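Local coordinates for protein phage terminase large subunit (Thermus phage P7426, PDB 7KS4) that probably powers the packaging of viral DNA into empty capsids through its N-terminal ATPase domain, the part present here, and cuts the genome with a separate C-terminal nuclease domain, at residues F58-R63 against E87-L92; T99-Q104 against L108-H113; Y115-P118 against A124-V127. All coordinates share one frame; numbering follows the deposited sequence.

How the contacts relate
Along the chain the three contacts come in series, none nested in or crossing another. Contact 1 closes the longest loop, joining helix 48-62 to helix 75-92 across the intervening strand 67-72. The chain then enters strand 99-104 and turns back along 109-115, a tight hairpin that is contact 2 and forms an edge of the mixed sheet. Contact 3 closes the next turn, between the end of 109-115 and the start of 126-136. Contact 1 packs on the hairpin, with V89 against V101 and V112. Contacts 2 and 3 meet where H113 packs on R126. Contacts 1 and 3 do not touch, their nearest atoms being about 10 Å apart.

Contact 1. Residues F58-R63 against E87-L92; sequences FELFAR and EKVERL
F61 comes off the last turn of helix 48-62 and pushes its ring in against V89 and L92 of the neighbouring helix. CB of F61 already points at segment 87-92, and CG, anti to the carbonyl carbon (chi1 -75°), carries the ring on to V89 and L92; one side of the ring does the touching. F61 CD2 meets the CD2 methyl of L92 at 4.0 Å, an oblique approach. Next along, F61 CE2 lies 4.0 Å from V89 CG2, with CB of L92 also close by. At the tip, F61 CZ is 3.6 Å from V89 O, which sits at the ring edge near its plane. A further apolar touch runs beside these: L60 CD1 reaches V89 CG2 at 3.9 Å, the two side chains crossing at about a right angle. No hydrogen bond links the segments, whose helix axes stay 10.9 Å apart at closest approach and run 30° from parallel. Both helices lie against the hairpin of strands 99-104 and 109-115: L60, F61 and V89 all pack on V112, F61 reaches T99, and V89 also meets V101 and L110. From another side, helix 13-19 contributes F15, L18 and L19 against L92.

Contact 2. Residues T99-Q104 against L108-H113; sequences TEVQLQ and LRLLVH
This is the antiparallel beta hairpin of strands 99-104 and 109-115, with 99-104 as an outermost strand of the sheet, and it pairs E100 with H113, Q102 with L111 and Q104 with R109 through hydrogen bonds. The ladder is regular: Q102 N gives to L111 O at 2.9 Å, and L111 N returns to Q102 O at 2.8 Å. At the turn end L108 and R109 both face Q104, a G1 bulge, and L108 takes the positive phi of 43° that its first position needs.

On the face of Q102 and H113, the histidine edge donates from H113 NE2 to Q102 OE1 at 2.8 Å, nearly straight at 168°. The acceptor lies in the ring plane, and the donor in the carbonyl plane of the amide. Q102 gets there extended, its CG anti to the backbone N (chi1 -170°). Q102 OE1 also touches L111 CD1, 3.6 Å away. Further along, Q104 and R109 run side by side, OE1 of the former 3.3 Å from CD of the latter; L111 CD1 lies over one guanidinium face, and R109 NE is salt-bridged to E131. The other face is apolar: V101 CG1 packs on L110 CD1 at 3.5 Å, and V89 of helix 75-92 packs against that face.

Because T129 OG1 pairs with H113 ND1, both ring nitrogens are engaged. That fixes the ring's rotation, and with NE2 as the donor towards Q102 the histidine ties strand 109-115 to both of its neighbours.

Contact 3. Residues Y115-P118 against A124-V127; sequences YDRP and AKRV. With SO4 (sulfate ion), chain E.
Y115 and R126 face each other as a non-hydrogen-bonded antiparallel pair where strands 109-115 and 126-136 part into the connecting loop of their beta hairpin, at the surface and away from the nucleotide site. Two polar bonds join the loop ends just beyond the pair. D116 N gives to K125 O at 2.8 Å, and K125 N answers by donating to D116 OD1 at 2.9 Å, nearly straight at 171°, from above the carboxylate plane. CG of D116 sits between its own backbone N and carbonyl carbon (chi1 73°), which swings the carboxylate over towards K125.

Charged bonds run from that carboxylate through R117 to a sulfate. R117 grips D116 side-on, R117 NE to D116 OD1 and R117 NH2 to D116 OD2, the latter at 2.8 Å; R117 NE and K125 N reach OD1 from opposite faces of its plane. The NH1/NH2 edge of the guanidinium turns to the sulfate ion, probably from the crystallisation liquor: R117 NH1 bonds sulfate O1, R117 NH2 bonds sulfate O3 at 3.1 Å, and K125 NZ comes within 2.8 Å of the same O3. NH1 has a further partner in P122 O, which ties R117 across to the chain just before A124.

Apolar packing completes the contact. A124 CB rests against Y115 CD1 and R117 CG, and V127 CG2 lies 3.7 Å from D116 CB. The aliphatic start of R126 passes over one face of the Y115 ring, an off-centre CH-pi contact from CB. The R126 chain then bends at chi3 (-69°), standing the guanidinium nearly upright to the ring, and R126 NH2 donates to Y115 OH at 3.2 Å.

Contact 1. Residues F58-R63 against E87-L92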
loop_
_atom_site.group_PDB
_atom_site.type_symbol
_atom_site.label_atom_id
_atom_site.label_comp_id
_atom_site.label_asym_id
_atom_site.label_seq_id
_atom_site.Cartn_x
_atom_site.Cartn_y
_atom_site.Cartn_z
ATOM N N PHE A 58 5.135 8.402 6.047
ATOM C CA PHE A 58 4.937 9.819 5.774
ATOM C C PHE A 58 3.667 10.339 6.442
ATOM O O PHE A 58 3.684 11.378 7.116
ATOM C CB PHE A 58 4.896 10.051 4.267
ATOM C CG PHE A 58 4.723 11.490 3.892
ATOM C CD1 PHE A 58 5.767 12.385 4.049
ATOM C CD2 PHE A 58 3.516 11.948 3.397
ATOM C CE1 PHE A 58 5.612 13.714 3.716
ATOM C CE2 PHE A 58 3.356 13.273 3.060
ATOM C CZ PHE A 58 4.410 14.156 3.217
ATOM N N GLU A 59 2.553 9.627 6.276
ATOM C CA GLU A 59 1.300 10.076 6.873
ATOM C C GLU A 59 1.426 10.241 8.382
ATOM O O GLU A 59 0.951 11.236 8.945
ATOM C CB GLU A 59 0.174 9.095 6.547
ATOM C CG GLU A 59 -0.266 9.113 5.099
ATOM C CD GLU A 59 -1.059 10.353 4.728
ATOM O OE1 GLU A 59 -1.758 10.905 5.597
ATOM O OE2 GLU A 59 -0.977 10.769 3.557
ATOM N N LEU A 60 2.065 9.280 9.057
ATOM C CA LEU A 60 2.082 9.300 10.518
ATOM C C LEU A 60 2.834 10.511 11.054
ATOM O O LEU A 60 2.463 11.046 12.105
ATOM C CB LEU A 60 2.693 8.004 11.058
ATOM C CG LEU A 60 1.908 6.731 10.701
ATOM C CD1 LEU A 60 2.679 5.490 11.132
ATOM C CD2 LEU A 60 0.512 6.739 11.322
ATOM N N PHE A 61 3.873 10.965 10.349
ATOM C CA PHE A 61 4.668 12.112 10.785
ATOM C C PHE A 61 4.200 13.425 10.178
ATOM O O PHE A 61 4.240 14.461 10.854
ATOM C CB PHE A 61 6.140 11.902 10.423
ATOM C CG PHE A 61 6.834 10.924 11.305
ATOM C CD1 PHE A 61 7.284 11.309 12.555
ATOM C CD2 PHE A 61 7.034 9.618 10.897
ATOM C CE1 PHE A 61 7.927 10.409 13.387
ATOM C CE2 PHE A 61 7.679 8.713 11.726
ATOM C CZ PHE A 61 8.119 9.113 12.976
ATOM N N ALA A 62 3.804 13.412 8.902
ATOM C CA ALA A 62 3.435 14.644 8.216
ATOM C C ALA A 62 2.004 15.060 8.496
ATOM O O ALA A 62 1.654 16.224 8.265
ATOM C CB ALA A 62 3.623 14.492 6.702
ATOM N N ARG A 63 1.177 14.142 8.989
ATOM C CA ARG A 63 -0.229 14.400 9.285
ATOM C C ARG A 63 -0.496 13.937 10.710
ATOM O O ARG A 63 -1.063 12.860 10.928
ATOM C CB ARG A 63 -1.132 13.688 8.279
ATOM C CG ARG A 63 -1.198 14.377 6.935
ATOM C CD ARG A 63 -2.087 15.601 7.030
ATOM N NE ARG A 63 -2.289 16.257 5.742
ATOM C CZ ARG A 63 -3.166 17.238 5.538
ATOM N NH1 ARG A 63 -3.924 17.676 6.537
ATOM N NH2 ARG A 63 -3.288 17.781 4.334
ATOM N N GLU A 87 9.876 -0.426 11.753
ATOM C CA GLU A 87 11.306 -0.117 11.702
ATOM C C GLU A 87 11.532 1.327 11.273
ATOM O O GLU A 87 12.301 2.066 11.903
ATOM C CB GLU A 87 12.040 -1.064 10.746
ATOM C CG GLU A 87 13.576 -0.922 10.773
ATOM C CD GLU A 87 14.099 0.254 9.948
ATOM O OE1 GLU A 87 13.471 0.591 8.920
ATOM O OE2 GLU A 87 15.141 0.841 10.328
ATOM N N LYS A 88 10.863 1.742 10.194
ATOM C CA LYS A 88 11.082 3.077 9.651
ATOM C C LYS A 88 10.608 4.152 10.618
ATOM O O LYS A 88 11.279 5.176 10.790
ATOM C CB LYS A 88 10.365 3.220 8.307
ATOM C CG LYS A 88 10.898 2.289 7.235
ATOM C CD LYS A 88 10.118 2.417 5.932
ATOM C CE LYS A 88 10.899 1.833 4.768
ATOM N NZ LYS A 88 11.394 0.471 5.060
ATOM N N VAL A 89 9.449 3.944 11.243
ATOM C CA VAL A 89 8.899 4.936 12.163
ATOM C C VAL A 89 9.774 5.053 13.405
ATOM O O VAL A 89 10.050 6.156 13.888
ATOM C CB VAL A 89 7.447 4.568 12.521
ATOM C CG1 VAL A 89 6.982 5.286 13.788
ATOM C CG2 VAL A 89 6.509 4.892 11.364
ATOM N N GLU A 90 10.213 3.923 13.955
ATOM C CA GLU A 90 11.037 3.984 15.158
ATOM C C GLU A 90 12.385 4.633 14.881
ATOM O O GLU A 90 12.927 5.327 15.750
ATOM C CB GLU A 90 11.197 2.580 15.749
ATOM C CG GLU A 90 9.952 2.148 16.520
ATOM C CD GLU A 90 10.034 0.747 17.076
ATOM O OE1 GLU A 90 11.019 0.031 16.795
ATOM O OE2 GLU A 90 9.098 0.360 17.804
ATOM N N ARG A 91 12.931 4.440 13.678
ATOM C CA ARG A 91 14.182 5.096 13.315
ATOM C C ARG A 91 13.966 6.578 13.031
ATOM O O ARG A 91 14.700 7.436 13.542
ATOM C CB ARG A 91 14.792 4.400 12.099
ATOM C CG ARG A 91 15.948 5.158 11.470
ATOM C CD ARG A 91 16.745 4.264 10.534
ATOM N NE ARG A 91 15.899 3.652 9.508
ATOM C CZ ARG A 91 15.571 4.231 8.357
ATOM N NH1 ARG A 91 14.798 3.590 7.492
ATOM N NH2 ARG A 91 16.013 5.447 8.065
ATOM N N LEU A 92 12.966 6.898 12.205
ATOM C CA LEU A 92 12.752 8.281 11.795
ATOM C C LEU A 92 12.414 9.180 12.975
ATOM O O LEU A 92 12.730 10.377 12.954
ATOM C CB LEU A 92 11.634 8.351 10.756
ATOM C CG LEU A 92 11.793 9.467 9.732
ATOM C CD1 LEU A 92 12.953 9.144 8.794
ATOM C CD2 LEU A 92 10.490 9.663 8.961
#

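Contact 2. Residues T99-Q104 against L108-H113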
loop_
_atom_site.group_PDB
_atom_site.type_symbol
_atom_site.label_atom_id
_atom_site.label_comp_id
_atom_site.label_asym_id
_atom_site.label_seq_id
_atom_site.Cartn_x
_atom_site.Cartn_y
_atom_site.Cartn_z
ATOM N N THR A 99 8.322 13.826 18.829
ATOM C CA THR A 99 7.545 12.603 18.683
ATOM C C THR A 99 8.074 11.516 19.607
ATOM O O THR A 99 9.236 11.522 20.023
ATOM C CB THR A 99 7.555 12.073 17.237
ATOM O OG1 THR A 99 8.870 11.615 16.891
ATOM C CG2 THR A 99 7.107 13.146 16.264
ATOM N N GLU A 100 7.191 10.575 19.918
ATOM C CA GLU A 100 7.539 9.404 20.707
ATOM C C GLU A 100 6.694 8.247 20.201
ATOM O O GLU A 100 5.478 8.389 20.060
ATOM C CB GLU A 100 7.291 9.645 22.197
ATOM C CG GLU A 100 7.643 8.465 23.083
ATOM C CD GLU A 100 7.493 8.799 24.554
ATOM O OE1 GLU A 100 6.344 8.831 25.044
ATOM O OE2 GLU A 100 8.522 9.053 25.213
ATOM N N VAL A 101 7.340 7.123 19.911
ATOM C CA VAL A 101 6.691 5.977 19.285
ATOM C C VAL A 101 6.297 4.976 20.359
ATOM O O VAL A 101 7.077 4.683 21.270
ATOM C CB VAL A 101 7.617 5.321 18.243
ATOM C CG1 VAL A 101 6.936 4.117 17.595
ATOM C CG2 VAL A 101 8.048 6.346 17.196
ATOM N N GLN A 102 5.087 4.436 20.239
ATOM C CA GLN A 102 4.591 3.395 21.129
ATOM C C GLN A 102 4.106 2.235 20.272
ATOM O O GLN A 102 3.353 2.440 19.313
ATOM C CB GLN A 102 3.464 3.923 22.024
ATOM C CG GLN A 102 3.046 2.977 23.133
ATOM C CD GLN A 102 1.802 3.453 23.853
ATOM O OE1 GLN A 102 1.349 4.585 23.659
ATOM N NE2 GLN A 102 1.237 2.590 24.687
ATOM N N LEU A 103 4.540 1.027 20.612
ATOM C CA LEU A 103 4.312 -0.151 19.790
ATOM C C LEU A 103 3.638 -1.239 20.610
ATOM O O LEU A 103 3.993 -1.471 21.769
ATOM C CB LEU A 103 5.629 -0.684 19.216
ATOM C CG LEU A 103 5.572 -1.999 18.436
ATOM C CD1 LEU A 103 4.577 -1.917 17.274
ATOM C CD2 LEU A 103 6.958 -2.328 17.929
ATOM N N GLN A 104 2.665 -1.905 19.994
ATOM C CA GLN A 104 2.028 -3.096 20.552
ATOM C C GLN A 104 2.133 -4.158 19.464
ATOM O O GLN A 104 1.229 -4.294 18.635
ATOM C CB GLN A 104 0.593 -2.809 20.956
ATOM C CG GLN A 104 0.468 -1.690 21.973
ATOM C CD GLN A 104 -0.959 -1.234 22.165
ATOM O OE1 GLN A 104 -1.878 -1.762 21.542
ATOM N NE2 GLN A 104 -1.155 -0.246 23.032
ATOM N N LEU A 108 -0.586 -5.563 16.587
ATOM C CA LEU A 108 -0.266 -4.840 15.357
ATOM C C LEU A 108 -0.794 -3.410 15.422
ATOM O O LEU A 108 -1.560 -2.952 14.572
ATOM C CB LEU A 108 -0.818 -5.561 14.126
ATOM C CG LEU A 108 -0.311 -6.975 13.825
ATOM C CD1 LEU A 108 -0.915 -7.461 12.523
ATOM C CD2 LEU A 108 1.215 -7.036 13.765
ATOM N N ARG A 109 -0.367 -2.702 16.466
ATOM C CA ARG A 109 -0.795 -1.331 16.707
ATOM C C ARG A 109 0.436 -0.460 16.918
ATOM O O ARG A 109 1.242 -0.722 17.817
ATOM C CB ARG A 109 -1.727 -1.247 17.916
ATOM C CG ARG A 109 -2.560 0.024 17.958
ATOM C CD ARG A 109 -3.298 0.161 19.275
ATOM N NE ARG A 109 -4.132 1.357 19.311
ATOM C CZ ARG A 109 -4.563 1.942 20.425
ATOM N NH1 ARG A 109 -4.236 1.450 21.614
ATOM N NH2 ARG A 109 -5.318 3.030 20.349
ATOM N N LEU A 110 0.575 0.566 16.087
ATOM C CA LEU A 110 1.696 1.489 16.144
ATOM C C LEU A 110 1.154 2.893 16.368
ATOM O O LEU A 110 0.256 3.340 15.645
ATOM C CB LEU A 110 2.515 1.414 14.853
ATOM C CG LEU A 110 3.718 2.347 14.723
ATOM C CD1 LEU A 110 4.797 2.022 15.740
ATOM C CD2 LEU A 110 4.265 2.280 13.298
ATOM N N LEU A 111 1.697 3.584 17.366
ATOM C CA LEU A 111 1.275 4.930 17.729
ATOM C C LEU A 111 2.456 5.884 17.628
ATOM O O LEU A 111 3.549 5.582 18.119
ATOM C CB LEU A 111 0.711 4.961 19.155
ATOM C CG LEU A 111 -0.486 4.047 19.421
ATOM C CD1 LEU A 111 -0.884 4.131 20.881
ATOM C CD2 LEU A 111 -1.652 4.413 18.531
ATOM N N VAL A 112 2.237 7.036 17.007
ATOM C CA VAL A 112 3.228 8.106 16.981
ATOM C C VAL A 112 2.621 9.286 17.730
ATOM O O VAL A 112 1.753 9.993 17.205
ATOM C CB VAL A 112 3.633 8.495 15.554
ATOM C CG1 VAL A 112 4.699 9.568 15.595
ATOM C CG2 VAL A 112 4.127 7.275 14.786
ATOM N N HIS A 113 3.073 9.506 18.960
ATOM C CA HIS A 113 2.576 10.612 19.764
ATOM C C HIS A 113 3.319 11.889 19.392
ATOM O O HIS A 113 4.551 11.899 19.329
ATOM C CB HIS A 113 2.756 10.312 21.253
ATOM C CG HIS A 113 2.070 9.059 21.706
ATOM N ND1 HIS A 113 0.700 8.923 21.716
ATOM C CD2 HIS A 113 2.569 7.891 22.178
ATOM C CE1 HIS A 113 0.382 7.722 22.165
ATOM N NE2 HIS A 113 1.498 7.077 22.455
#

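Contact 3. Residues Y115-P118 against A124-V127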
loop_
_atom_site.group_PDB
_atom_site.type_symbol
_atom_site.label_atom_id
_atom_site.label_comp_id
_atom_site.label_asym_id
_atom_site.label_seq_id
_atom_site.Cartn_x
_atom_site.Cartn_y
_atom_site.Cartn_z
ATOM N N TYR A 115 3.994 15.928 20.346
ATOM C CA TYR A 115 4.004 16.795 21.514
ATOM C C TYR A 115 4.136 18.257 21.102
ATOM O O TYR A 115 4.404 18.583 19.942
ATOM C CB TYR A 115 5.143 16.394 22.461
ATOM C CG TYR A 115 4.902 15.049 23.100
ATOM C CD1 TYR A 115 4.425 14.956 24.398
ATOM C CD2 TYR A 115 5.119 13.872 22.395
ATOM C CE1 TYR A 115 4.189 13.732 24.985
ATOM C CE2 TYR A 115 4.890 12.643 22.975
ATOM C CZ TYR A 115 4.419 12.576 24.267
ATOM O OH TYR A 115 4.183 11.352 24.857
ATOM N N ASP A 116 3.945 19.138 22.088
ATOM C CA ASP A 116 4.001 20.580 21.884
ATOM C C ASP A 116 5.408 21.137 22.043
ATOM O O ASP A 116 5.590 22.360 22.002
ATOM C CB ASP A 116 3.052 21.281 22.862
ATOM C CG ASP A 116 3.563 21.268 24.304
ATOM O OD1 ASP A 116 4.388 20.396 24.662
ATOM O OD2 ASP A 116 3.124 22.139 25.085
ATOM N N ARG A 117 6.395 20.271 22.220
ATOM C CA ARG A 117 7.785 20.640 22.438
ATOM C C ARG A 117 8.581 19.344 22.369
ATOM O O ARG A 117 7.979 18.267 22.295
ATOM C CB ARG A 117 7.966 21.334 23.786
ATOM C CG ARG A 117 7.904 20.385 24.979
ATOM C CD ARG A 117 7.671 21.144 26.276
ATOM N NE ARG A 117 6.308 21.663 26.357
ATOM C CZ ARG A 117 5.860 22.447 27.331
ATOM N NH1 ARG A 117 6.665 22.814 28.325
ATOM N NH2 ARG A 117 4.605 22.867 27.315
ATOM N N PRO A 118 9.911 19.389 22.374
ATOM C CA PRO A 118 10.676 18.138 22.336
ATOM C C PRO A 118 10.334 17.252 23.525
ATOM O O PRO A 118 10.116 17.731 24.641
ATOM C CB PRO A 118 12.134 18.612 22.371
ATOM C CG PRO A 118 12.082 19.989 21.796
ATOM C CD PRO A 118 10.780 20.571 22.259
ATOM N N ALA A 124 6.386 18.654 28.613
ATOM C CA ALA A 124 5.932 18.247 27.290
ATOM C C ALA A 124 4.491 17.758 27.356
ATOM O O ALA A 124 4.152 16.892 28.171
ATOM C CB ALA A 124 6.843 17.158 26.732
ATOM N N LYS A 125 3.645 18.333 26.506
ATOM C CA LYS A 125 2.230 17.999 26.434
ATOM C C LYS A 125 1.961 17.308 25.106
ATOM O O LYS A 125 2.423 17.766 24.057
ATOM C CB LYS A 125 1.355 19.253 26.565
ATOM C CG LYS A 125 1.043 19.684 27.998
ATOM C CD LYS A 125 0.176 20.950 28.016
ATOM C CE LYS A 125 0.145 21.611 29.387
ATOM N NZ LYS A 125 1.491 22.095 29.796
ATOM N N ARG A 126 1.215 16.210 25.160
ATOM C CA ARG A 126 0.841 15.467 23.967
ATOM C C ARG A 126 -0.290 16.204 23.253
ATOM O O ARG A 126 -1.306 16.549 23.868
ATOM C CB ARG A 126 0.428 14.050 24.367
ATOM C CG ARG A 126 0.119 13.098 23.240
ATOM C CD ARG A 126 -0.261 11.715 23.797
ATOM N NE ARG A 126 0.870 11.020 24.420
ATOM C CZ ARG A 126 0.797 9.821 25.004
ATOM N NH1 ARG A 126 -0.355 9.162 25.060
ATOM N NH2 ARG A 126 1.884 9.275 25.538
ATOM N N VAL A 127 -0.107 16.464 21.961
ATOM C CA VAL A 127 -1.062 17.248 21.196
ATOM C C VAL A 127 -1.866 16.380 20.240
ATOM O O VAL A 127 -3.043 16.669 19.993
ATOM C CB VAL A 127 -0.352 18.378 20.422
ATOM C CG1 VAL A 127 -1.351 19.170 19.583
ATOM C CG2 VAL A 127 0.370 19.294 21.374
HETATM S S SO4 E . 4.354 25.013 30.478
HETATM O O1 SO4 E . 5.786 24.847 30.713
HETATM O O2 SO4 E . 3.732 25.597 31.663
HETATM O O3 SO4 E . 3.748 23.713 30.206
HETATM O O4 SO4 E . 4.152 25.893 29.330
#